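Putative dioxygenase (1H-3-hydroxy-4-oxoquinaldine 2,4-dioxygenase) (Mycobacteroides abscessus subsp. abscessus, PDB 6RA3) cleaves the ring of the Pseudomonas quinolone signal PQS with dioxygen, giving N-octanoylanthranilate and carbon monoxide, on an alpha/beta-hydrolase fold. Local coordinates at residues A224-F229 / P234-R239; D121-P126 / E189-W194; R57-D62 / G173-D178; D34-D39 / R169-G174. All blocks are in the same frame, centred on the assembly; numbering follows the deposited sequence.

Interaction 1: A224-F229 / P234-R239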
# COMPACT_ATOMS: atom_id res chain seq x y z
N ALA A 224 7.96 -42.98 3.56
CA ALA A 224 9.12 -43.87 3.57
C ALA A 224 10.18 -43.39 2.61
O ALA A 224 11.38 -43.61 2.84
CB ALA A 224 8.71 -45.30 3.23
N LEU A 225 9.77 -42.72 1.53
CA LEU A 225 10.76 -42.13 0.64
C LEU A 225 11.58 -41.07 1.38
O LEU A 225 12.78 -40.92 1.13
CB LEU A 225 10.04 -41.54 -0.58
CG LEU A 225 10.85 -40.68 -1.55
CD1 LEU A 225 11.71 -41.53 -2.50
CD2 LEU A 225 9.88 -39.79 -2.31
N HIS A 226 10.94 -40.34 2.30
CA HIS A 226 11.64 -39.32 3.08
C HIS A 226 12.58 -39.95 4.10
O HIS A 226 13.78 -39.62 4.15
CB HIS A 226 10.63 -38.42 3.79
CG HIS A 226 10.04 -37.35 2.91
ND1 HIS A 226 8.91 -37.56 2.15
CD2 HIS A 226 10.42 -36.07 2.70
CE1 HIS A 226 8.63 -36.45 1.48
NE2 HIS A 226 9.53 -35.53 1.80
N ASP A 227 12.05 -40.84 4.96
CA ASP A 227 12.89 -41.66 5.84
C ASP A 227 14.10 -42.17 5.10
O ASP A 227 15.25 -42.04 5.55
CB ASP A 227 12.09 -42.84 6.38
CG ASP A 227 10.95 -42.42 7.27
OD1 ASP A 227 11.13 -41.41 7.97
OD2 ASP A 227 9.89 -43.09 7.27
N ASP A 228 13.84 -42.79 3.95
CA ASP A 228 14.87 -43.31 3.07
C ASP A 228 15.85 -42.22 2.68
O ASP A 228 17.08 -42.40 2.76
CB ASP A 228 14.18 -43.91 1.84
CG ASP A 228 15.09 -44.77 1.00
OD1 ASP A 228 16.23 -44.35 0.67
OD2 ASP A 228 14.63 -45.89 0.65
N PHE A 229 15.33 -41.07 2.24
CA PHE A 229 16.21 -39.96 1.89
C PHE A 229 16.93 -39.43 3.13
O PHE A 229 18.14 -39.16 3.08
CB PHE A 229 15.39 -38.85 1.20
CG PHE A 229 16.21 -37.93 0.36
CD1 PHE A 229 16.62 -38.31 -0.91
CD2 PHE A 229 16.60 -36.69 0.84
CE1 PHE A 229 17.40 -37.47 -1.69
CE2 PHE A 229 17.38 -35.85 0.08
CZ PHE A 229 17.78 -36.24 -1.20
N PRO A 234 22.59 -37.04 6.06
CA PRO A 234 22.43 -36.36 7.36
C PRO A 234 21.82 -34.98 7.26
O PRO A 234 21.09 -34.58 8.16
CB PRO A 234 23.88 -36.30 7.89
CG PRO A 234 24.57 -37.46 7.24
CD PRO A 234 23.96 -37.53 5.85
N TRP A 235 22.09 -34.23 6.17
CA TRP A 235 21.65 -32.84 6.09
C TRP A 235 20.16 -32.69 5.83
O TRP A 235 19.65 -31.57 5.89
CB TRP A 235 22.42 -32.10 5.00
CG TRP A 235 22.65 -32.86 3.74
CD1 TRP A 235 23.79 -33.51 3.38
CD2 TRP A 235 21.71 -33.06 2.67
NE1 TRP A 235 23.63 -34.10 2.14
CE2 TRP A 235 22.36 -33.84 1.69
CE3 TRP A 235 20.39 -32.65 2.44
CZ2 TRP A 235 21.74 -34.22 0.50
CZ3 TRP A 235 19.77 -33.03 1.26
CH2 TRP A 235 20.44 -33.80 0.30
N PHE A 236 19.45 -33.77 5.54
CA PHE A 236 18.03 -33.70 5.23
C PHE A 236 17.22 -34.14 6.43
O PHE A 236 17.58 -35.10 7.13
CB PHE A 236 17.68 -34.57 4.02
CG PHE A 236 16.23 -34.49 3.60
CD1 PHE A 236 15.81 -33.55 2.67
CD2 PHE A 236 15.28 -35.35 4.15
CE1 PHE A 236 14.46 -33.48 2.27
CE2 PHE A 236 13.94 -35.29 3.76
CZ PHE A 236 13.52 -34.35 2.83
N SER A 237 16.14 -33.43 6.68
CA SER A 237 15.14 -33.78 7.68
C SER A 237 13.80 -33.38 7.11
O SER A 237 13.72 -32.70 6.09
CB SER A 237 15.37 -33.07 9.02
OG SER A 237 15.35 -31.66 8.85
N TYR A 238 12.75 -33.77 7.81
CA TYR A 238 11.41 -33.57 7.29
C TYR A 238 10.42 -33.80 8.42
O TYR A 238 10.77 -34.33 9.48
CB TYR A 238 11.10 -34.54 6.13
CG TYR A 238 10.74 -35.94 6.59
CD1 TYR A 238 9.42 -36.27 6.89
CD2 TYR A 238 11.71 -36.92 6.74
CE1 TYR A 238 9.08 -37.54 7.31
CE2 TYR A 238 11.39 -38.20 7.16
CZ TYR A 238 10.06 -38.50 7.44
OH TYR A 238 9.72 -39.77 7.86
N ARG A 239 9.17 -33.45 8.16
CA ARG A 239 8.13 -33.48 9.17
C ARG A 239 6.75 -33.38 8.51
O ARG A 239 6.38 -32.32 8.00
CB ARG A 239 8.35 -32.35 10.17
CG ARG A 239 7.33 -32.28 11.31
CD ARG A 239 7.98 -32.46 12.68
NE ARG A 239 9.30 -31.84 12.77
CZ ARG A 239 10.04 -31.79 13.87
NH1 ARG A 239 9.59 -32.31 15.01
NH2 ARG A 239 11.24 -31.20 13.83

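Interaction 2: D121-P126 / E189-W194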
# COMPACT_ATOMS: atom_id res chain seq x y z
N ASP A 121 5.55 -28.34 1.39
CA ASP A 121 4.56 -29.05 0.56
C ASP A 121 4.95 -29.10 -0.92
O ASP A 121 4.15 -28.78 -1.80
CB ASP A 121 3.18 -28.43 0.73
CG ASP A 121 2.07 -29.47 0.85
OD1 ASP A 121 1.65 -30.04 -0.18
OD2 ASP A 121 1.62 -29.72 1.99
N LEU A 122 6.18 -29.54 -1.20
CA LEU A 122 6.71 -29.70 -2.55
C LEU A 122 6.78 -31.19 -2.90
O LEU A 122 7.38 -31.97 -2.16
CB LEU A 122 8.10 -29.06 -2.67
CG LEU A 122 8.90 -29.28 -3.96
CD1 LEU A 122 8.13 -28.79 -5.20
CD2 LEU A 122 10.25 -28.62 -3.86
N ILE A 123 6.16 -31.57 -4.03
CA ILE A 123 6.10 -32.98 -4.44
C ILE A 123 7.52 -33.52 -4.61
O ILE A 123 8.28 -33.05 -5.46
CB ILE A 123 5.26 -33.11 -5.73
CG1 ILE A 123 3.79 -32.81 -5.46
CG2 ILE A 123 5.38 -34.49 -6.36
CD1 ILE A 123 3.13 -33.74 -4.46
N MET A 124 7.89 -34.51 -3.79
CA MET A 124 9.26 -34.99 -3.78
C MET A 124 9.47 -36.18 -4.71
O MET A 124 10.62 -36.47 -5.08
CB MET A 124 9.68 -35.34 -2.35
CG MET A 124 9.91 -34.10 -1.46
SD MET A 124 11.42 -33.20 -1.92
CE MET A 124 11.11 -31.66 -1.03
N THR A 125 8.40 -36.87 -5.09
CA THR A 125 8.44 -37.89 -6.14
C THR A 125 8.67 -37.25 -7.51
O THR A 125 8.65 -36.03 -7.65
CB THR A 125 7.12 -38.67 -6.15
OG1 THR A 125 6.03 -37.77 -6.41
CG2 THR A 125 6.87 -39.37 -4.83
N PRO A 126 8.90 -38.06 -8.55
CA PRO A 126 8.71 -37.54 -9.92
C PRO A 126 7.27 -37.10 -10.14
O PRO A 126 6.33 -37.56 -9.47
CB PRO A 126 9.10 -38.73 -10.81
CG PRO A 126 10.08 -39.52 -9.98
CD PRO A 126 9.57 -39.38 -8.55
N GLU A 189 8.81 -28.23 -16.59
CA GLU A 189 10.20 -28.36 -17.03
C GLU A 189 11.11 -28.78 -15.88
O GLU A 189 12.09 -29.51 -16.09
CB GLU A 189 10.69 -27.06 -17.64
CG GLU A 189 12.15 -27.07 -18.12
CD GLU A 189 12.72 -25.67 -18.28
OE1 GLU A 189 11.94 -24.69 -18.25
OE2 GLU A 189 13.96 -25.55 -18.44
N ALA A 190 10.85 -28.29 -14.66
CA ALA A 190 11.71 -28.62 -13.53
C ALA A 190 11.69 -30.13 -13.27
O ALA A 190 12.74 -30.74 -13.05
CB ALA A 190 11.25 -27.83 -12.30
N TYR A 191 10.52 -30.75 -13.32
CA TYR A 191 10.44 -32.19 -13.10
C TYR A 191 11.02 -32.98 -14.28
O TYR A 191 11.52 -34.10 -14.07
CB TYR A 191 9.01 -32.63 -12.84
CG TYR A 191 8.55 -32.31 -11.45
CD1 TYR A 191 7.89 -31.11 -11.18
CD2 TYR A 191 8.77 -33.19 -10.39
CE1 TYR A 191 7.45 -30.80 -9.89
CE2 TYR A 191 8.34 -32.89 -9.10
CZ TYR A 191 7.68 -31.69 -8.86
OH TYR A 191 7.23 -31.36 -7.60
N ARG A 192 10.95 -32.44 -15.50
CA ARG A 192 11.56 -33.11 -16.64
C ARG A 192 13.08 -33.03 -16.61
O ARG A 192 13.76 -33.92 -17.12
CB ARG A 192 11.08 -32.50 -17.97
CG ARG A 192 9.64 -32.75 -18.31
CD ARG A 192 9.37 -32.42 -19.78
NE ARG A 192 10.35 -31.50 -20.35
CZ ARG A 192 10.16 -30.19 -20.52
NH1 ARG A 192 9.02 -29.62 -20.16
NH2 ARG A 192 11.13 -29.46 -21.06
N THR A 193 13.63 -31.95 -16.06
CA THR A 193 15.07 -31.76 -16.03
C THR A 193 15.72 -32.61 -14.95
O THR A 193 16.67 -33.35 -15.21
CB THR A 193 15.38 -30.28 -15.78
OG1 THR A 193 14.69 -29.49 -16.75
CG2 THR A 193 16.90 -29.99 -15.82
N TRP A 194 15.20 -32.51 -13.73
CA TRP A 194 15.82 -33.07 -12.54
C TRP A 194 15.26 -34.42 -12.16
O TRP A 194 15.92 -35.16 -11.42
CB TRP A 194 15.63 -32.11 -11.34
CG TRP A 194 16.36 -30.87 -11.51
CD1 TRP A 194 15.83 -29.65 -11.83
CD2 TRP A 194 17.77 -30.69 -11.41
NE1 TRP A 194 16.83 -28.73 -11.93
CE2 TRP A 194 18.03 -29.33 -11.67
CE3 TRP A 194 18.84 -31.54 -11.10
CZ2 TRP A 194 19.33 -28.79 -11.64
CZ3 TRP A 194 20.13 -31.00 -11.08
CH2 TRP A 194 20.36 -29.64 -11.34

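Interaction 3: R57-D62 / G173-D178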
# COMPACT_ATOMS: atom_id res chain seq x y z
N ARG A 57 9.31 -11.67 -9.48
CA ARG A 57 9.06 -10.73 -10.57
C ARG A 57 7.68 -10.98 -11.15
O ARG A 57 7.18 -12.11 -11.17
CB ARG A 57 10.17 -10.83 -11.63
CG ARG A 57 10.14 -12.05 -12.56
CD ARG A 57 11.15 -11.92 -13.68
NE ARG A 57 12.53 -11.70 -13.24
CZ ARG A 57 13.54 -11.53 -14.08
NH1 ARG A 57 13.33 -11.54 -15.39
NH2 ARG A 57 14.76 -11.35 -13.61
N GLY A 58 7.00 -9.89 -11.52
CA GLY A 58 5.64 -10.00 -12.01
C GLY A 58 4.58 -10.30 -10.97
O GLY A 58 3.40 -10.40 -11.33
N HIS A 59 4.95 -10.47 -9.70
CA HIS A 59 4.01 -10.80 -8.64
C HIS A 59 3.76 -9.65 -7.67
O HIS A 59 2.92 -9.79 -6.77
CB HIS A 59 4.51 -12.02 -7.83
CG HIS A 59 4.42 -13.32 -8.56
ND1 HIS A 59 5.18 -13.61 -9.67
CD2 HIS A 59 3.62 -14.39 -8.36
CE1 HIS A 59 4.88 -14.82 -10.10
NE2 HIS A 59 3.94 -15.32 -9.32
N GLY A 60 4.48 -8.56 -7.80
CA GLY A 60 4.32 -7.42 -6.92
C GLY A 60 3.05 -6.65 -7.23
O GLY A 60 2.17 -7.13 -7.95
N PRO A 61 2.93 -5.42 -6.70
CA PRO A 61 1.76 -4.59 -7.03
C PRO A 61 1.65 -4.29 -8.52
O PRO A 61 0.54 -4.17 -9.01
CB PRO A 61 1.94 -3.31 -6.18
CG PRO A 61 3.30 -3.37 -5.62
CD PRO A 61 3.80 -4.79 -5.68
N ASP A 62 2.77 -4.18 -9.26
CA ASP A 62 2.72 -3.94 -10.70
C ASP A 62 2.37 -5.25 -11.40
O ASP A 62 3.20 -6.16 -11.49
CB ASP A 62 4.05 -3.38 -11.19
CG ASP A 62 4.10 -3.22 -12.71
OD1 ASP A 62 3.08 -3.50 -13.40
OD2 ASP A 62 5.18 -2.83 -13.24
N GLY A 173 -5.62 -12.50 -6.20
CA GLY A 173 -6.24 -12.06 -7.44
C GLY A 173 -5.24 -11.36 -8.35
O GLY A 173 -4.06 -11.22 -8.04
N GLY A 174 -5.75 -10.92 -9.51
CA GLY A 174 -4.94 -10.14 -10.44
C GLY A 174 -3.90 -10.89 -11.24
O GLY A 174 -2.97 -10.27 -11.76
N HIS A 175 -4.01 -12.21 -11.33
CA HIS A 175 -3.19 -13.01 -12.21
C HIS A 175 -4.12 -13.71 -13.19
O HIS A 175 -5.32 -13.84 -12.93
CB HIS A 175 -2.35 -14.03 -11.43
CG HIS A 175 -1.20 -13.43 -10.69
ND1 HIS A 175 -0.18 -12.72 -11.31
CD2 HIS A 175 -0.90 -13.43 -9.37
CE1 HIS A 175 0.69 -12.32 -10.40
NE2 HIS A 175 0.28 -12.75 -9.22
N GLY A 176 -3.60 -14.12 -14.33
CA GLY A 176 -4.41 -14.74 -15.36
C GLY A 176 -3.66 -15.78 -16.13
O GLY A 176 -2.77 -16.45 -15.61
N PHE A 177 -4.02 -15.91 -17.41
CA PHE A 177 -3.45 -16.97 -18.23
C PHE A 177 -1.94 -16.84 -18.33
O PHE A 177 -1.22 -17.83 -18.18
CB PHE A 177 -4.09 -16.97 -19.62
CG PHE A 177 -3.37 -17.85 -20.60
CD1 PHE A 177 -3.50 -19.22 -20.52
CD2 PHE A 177 -2.54 -17.31 -21.56
CE1 PHE A 177 -2.82 -20.05 -21.41
CE2 PHE A 177 -1.87 -18.11 -22.45
CZ PHE A 177 -2.01 -19.49 -22.38
N ASP A 178 -1.43 -15.62 -18.53
CA ASP A 178 0.02 -15.45 -18.67
C ASP A 178 0.80 -16.10 -17.52
O ASP A 178 1.78 -16.83 -17.75
CB ASP A 178 0.36 -13.96 -18.78
CG ASP A 178 1.86 -13.70 -18.68
OD1 ASP A 178 2.56 -13.86 -19.70
OD2 ASP A 178 2.35 -13.31 -17.59
O HOH W 1 1.21 -12.33 -6.77

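Interaction 4: D34-D39 / R169-G174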
# COMPACT_ATOMS: atom_id res chain seq x y z
N ASP A 34 1.71 -13.83 -3.46
CA ASP A 34 2.77 -12.93 -3.04
C ASP A 34 3.09 -13.09 -1.56
O ASP A 34 2.76 -14.10 -0.94
CB ASP A 34 2.36 -11.49 -3.38
CG ASP A 34 1.11 -11.04 -2.66
OD1 ASP A 34 0.57 -11.81 -1.83
OD2 ASP A 34 0.65 -9.90 -2.92
N LEU A 35 3.72 -12.07 -0.97
CA LEU A 35 4.24 -12.21 0.37
C LEU A 35 3.14 -12.35 1.41
O LEU A 35 3.41 -12.81 2.53
CB LEU A 35 5.20 -11.04 0.62
CG LEU A 35 4.77 -9.62 0.30
CD1 LEU A 35 3.49 -9.29 1.05
CD2 LEU A 35 5.90 -8.64 0.64
N ARG A 36 1.88 -12.06 1.06
CA ARG A 36 0.75 -12.38 1.94
C ARG A 36 0.61 -13.87 2.23
O ARG A 36 -0.17 -14.25 3.12
CB ARG A 36 -0.58 -11.91 1.34
CG ARG A 36 -0.64 -10.43 0.91
CD ARG A 36 -1.99 -10.08 0.24
NE ARG A 36 -3.10 -10.25 1.19
CZ ARG A 36 -3.72 -9.27 1.86
NH1 ARG A 36 -3.37 -7.99 1.69
NH2 ARG A 36 -4.71 -9.56 2.70
N ALA A 37 1.30 -14.73 1.48
CA ALA A 37 1.34 -16.14 1.85
C ALA A 37 1.95 -16.33 3.23
O ALA A 37 1.79 -17.41 3.83
CB ALA A 37 2.13 -16.96 0.82
N TYR A 38 2.66 -15.32 3.74
CA TYR A 38 3.40 -15.41 5.00
C TYR A 38 2.89 -14.43 6.04
O TYR A 38 3.55 -14.25 7.07
CB TYR A 38 4.88 -15.22 4.75
CG TYR A 38 5.47 -16.39 3.99
CD1 TYR A 38 5.93 -17.51 4.66
CD2 TYR A 38 5.52 -16.39 2.60
CE1 TYR A 38 6.46 -18.59 3.99
CE2 TYR A 38 6.06 -17.47 1.90
CZ TYR A 38 6.52 -18.58 2.61
OH TYR A 38 7.04 -19.66 1.95
N ASP A 39 1.72 -13.83 5.84
CA ASP A 39 1.14 -12.97 6.87
C ASP A 39 0.96 -13.72 8.18
O ASP A 39 1.18 -13.15 9.26
CB ASP A 39 -0.22 -12.42 6.43
CG ASP A 39 -0.10 -11.21 5.49
OD1 ASP A 39 1.02 -10.67 5.35
OD2 ASP A 39 -1.12 -10.83 4.90
N ARG A 169 -9.35 -17.55 -2.03
CA ARG A 169 -10.51 -16.89 -2.62
C ARG A 169 -10.27 -15.40 -2.89
O ARG A 169 -10.77 -14.85 -3.87
CB ARG A 169 -11.71 -17.05 -1.70
CG ARG A 169 -12.24 -18.49 -1.57
CD ARG A 169 -13.57 -18.54 -0.80
NE ARG A 169 -13.42 -18.06 0.58
CZ ARG A 169 -14.39 -18.04 1.49
NH1 ARG A 169 -15.60 -18.48 1.19
NH2 ARG A 169 -14.14 -17.58 2.72
N TYR A 170 -9.51 -14.73 -2.01
CA TYR A 170 -9.53 -13.27 -1.93
C TYR A 170 -8.16 -12.60 -2.07
O TYR A 170 -8.08 -11.43 -2.48
CB TYR A 170 -10.14 -12.83 -0.60
CG TYR A 170 -11.56 -13.33 -0.35
CD1 TYR A 170 -12.51 -13.30 -1.35
CD2 TYR A 170 -11.94 -13.80 0.91
CE1 TYR A 170 -13.80 -13.73 -1.12
CE2 TYR A 170 -13.25 -14.23 1.14
CZ TYR A 170 -14.16 -14.20 0.12
OH TYR A 170 -15.46 -14.61 0.31
N ASP A 171 -7.08 -13.28 -1.70
CA ASP A 171 -5.79 -12.60 -1.55
C ASP A 171 -4.80 -12.95 -2.65
O ASP A 171 -3.63 -12.55 -2.56
CB ASP A 171 -5.20 -12.90 -0.17
CG ASP A 171 -6.12 -12.48 0.97
OD1 ASP A 171 -6.97 -11.58 0.76
OD2 ASP A 171 -6.01 -13.04 2.08
N SER A 172 -5.23 -13.64 -3.69
CA SER A 172 -4.35 -14.03 -4.77
C SER A 172 -4.94 -13.65 -6.13
O SER A 172 -4.78 -14.38 -7.11
CB SER A 172 -4.05 -15.53 -4.70
OG SER A 172 -3.68 -15.93 -3.37
N GLY A 173 -5.62 -12.50 -6.20
CA GLY A 173 -6.24 -12.06 -7.44
C GLY A 173 -5.24 -11.36 -8.35
O GLY A 173 -4.06 -11.22 -8.04
N GLY A 174 -5.75 -10.92 -9.51
CA GLY A 174 -4.94 -10.14 -10.44
C GLY A 174 -3.90 -10.89 -11.24
O GLY A 174 -2.97 -10.27 -11.76
O HOH W 2 -1.10 -13.62 -2.48
O HOH W 3 -3.63 -14.28 2.73

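Interaction 1: A224-F229 / P234-R239
His226 and Tyr238, whose CA atoms lie 7.1 Å apart, and Phe229 and Phe236 set the register between helix segment 224-229 and strand 236-239. The two axes approach to 8.3 Å and run nearly antiparallel, at 153°, as is usual where a helix leads back into the next strand of a crossover. Between them lies a cluster of aromatic rings. Phe229 turns its edge onto Phe236: its CD2 sits 3.5 Å from Phe236 CG, over the face but displaced toward the rim, and the planes stand at 82°. Phe236 CG, anti to the backbone N at chi1 -177°, carries its ring toward the helix. Trp235 reaches in from before the strand, its CH2 3.7 Å from Phe229 CE2. At the other end, His226 CB makes a CH-pi contact over the centre of the Tyr238 ring, while His226 CD2 meets Phe236 CZ, rim to rim, 3.5 Å away. The imidazole nitrogens bond elsewhere, ND1 to Tyr222 O and NE2 to His212 ND1. Packing of helix 221-232 against strand 236-240, the outermost strand at this end of the sheet within the chain, completes the beta-alpha-beta crossover that starts at strand 209-214, a repeating element of the alpha/beta-hydrolase fold.

Interaction 2: D121-P126 / E189-W194
From segment 189-194 Tyr191 alone makes this contact, reaching from helix 177-194 into the loop that follows strand 116-120. Its tight part is the phenol end. Tyr191 OH donates to Ile123 O over 2.9 Å, and the carbonyl oxygen lies at the edge of the ring, in its plane; the position of that oxygen is somewhat less certain than the rest. Apolar groups crowd the same hydroxyl: Ile123 CB is 3.2 Å from Tyr191 OH, and Leu122 CD1 approaches Tyr191 OH at 3.6 Å. The leucine and tyrosine side chains run alongside in opposing senses, whereas Ile123 lies crosswise to the phenol. Tyr191 CG sits anti to the carbonyl carbon (chi1 -77°), which directs the ring from the helix to the loop.

Farther along the loop the fit slackens. Thr125 O stands 3.5 Å from Tyr191 CE2, near the ring plane, and Pro126, an exposed residue, comes no closer than 4.2 Å, from its C to Tyr191 CD2. Here Thr125 OG1 turns back to its own chain and donates to Pro126 O. Outside the two segments, Trp100 meets the Tyr191 ring edge-to-face.

The setting is the active site of an alpha/beta hydrolase: Asp121, at the start of the loop, accepts from His246, assigned as the proton donor and acceptor, consistent with the Asp-His pairing of a catalytic triad, and the Tyr191 side chain lies about 3 Å, between nearest atoms, from that of His97, assigned to substrate binding.

Interaction 3: R57-D62 / G173-D178
Gly58 and His59 meet His175 where the loop after strand 51-54 faces the approach to helix 177-194. Just ahead of them, Arg57 presents its carbonyl to the imidazole of His59: His59 ND1 donates to Arg57 O over 2.9 Å at a nearly straight 168°. The acceptor lies in the plane of the ring, whereas the donor stands above the carbonyl plane. On the ring's other nitrogen, NE2 binds Ala32 N, so bonds at both nitrogens fix how the imidazole is turned.

Gly58 comes next; Gly58 O lies 3.4 Å from His175 CE1, at the edge of the ring near its plane.

At His59 the two imidazoles meet obliquely, their centroids 5.0 Å apart and planes at 52°. His175 CE1 lies over one face of the His59 ring, offset toward its rim, and His175 NE2 is 3.8 Å from His59 CD2. A water also joins the pair, donating to His59 O and lying 2.7 Å from His175 NE2 at the edge of that ring. This contact joins the core of the alpha/beta-hydrolase fold to what is probably its cap: the loop belongs to the sheet-bearing part, and His175 to the helical insertion after strand 116-120.

Beyond His59 the segment turns away from His175. Gly60 O receives a hydrogen bond from Arg63 NE, and Arg63 also donates through NH1 to Gly173 O. Pro61 then packs on Ile2 of the second subunit, while Gly174 N bonds to Asp16 of that same subunit.

Interaction 4: D34-D39 / R169-G174
Arg36 and Asp171 face each other with their flat groups tilted, guanidinium and carboxylate planes 54° apart. Asp171 OD1 lies 3.6 Å from Arg36 NH2, well out of the guanidinium plane, and meets that group obliquely. This is a salt bridge of charges alone, since none of the arginine N-H bonds points at the oxygen. Over one face of the guanidinium, displaced toward the rim, stands Asp39 OD2, a second carboxylate that may add to the negative potential around the arginine, although Asp39 OD1 is also paired with Arg53. Arg36 NE is covered by this contact, 3.6 Å from Asp171 CB, and has no polar partner in the model. The Arg36 chain, bent at chi3 (63°), runs roughly perpendicular to the Asp171 side chain.

Water supplies the hydrogen bonding that the ion pair lacks. One water donates both to Asp34 OD1, at 2.5 Å, and to Asp171 O, at 2.7 Å, bridging the segments beside the salt bridge. Another donates to Asp171 OD2 and, weakly, to Arg36 O. Asp34 OD1 is also the acceptor of an Asx turn: Arg36 N donates to it over 3.2 Å from above the carboxylate plane, at the start of the 3-10 turn 35-37.

The contact lies at the surface, between the loop leading from strand 24-28 to helix 42-48 and segment 169-174. Tyr38 reaches inward from the loop to bond Leu28 O and pack on strands 51-54 and 90-95, whereas Tyr170 turns to a cation-pi contact with Arg46 of the second subunit.

Overall arrangement
Taken in order of their first segments, the contacts begin with interaction 4, then 3, 2 and 1. Interactions 3 and 4 lie 11 Å apart between centres, share Gly173 and Gly174, touch through His59 and Asp34, and both meet the second subunit. Interaction 2 uses the far end of helix 177-194, whose start belongs to interaction 3, about 24 Å away between centres; one helix thus runs from the neighbourhood of the subunit interface to that of the active site. Interaction 1 closes the last crossover of the sheet and touches interaction 2 where His226 packs on Met124, connecting the helix of that crossover to the loop bearing Asp121.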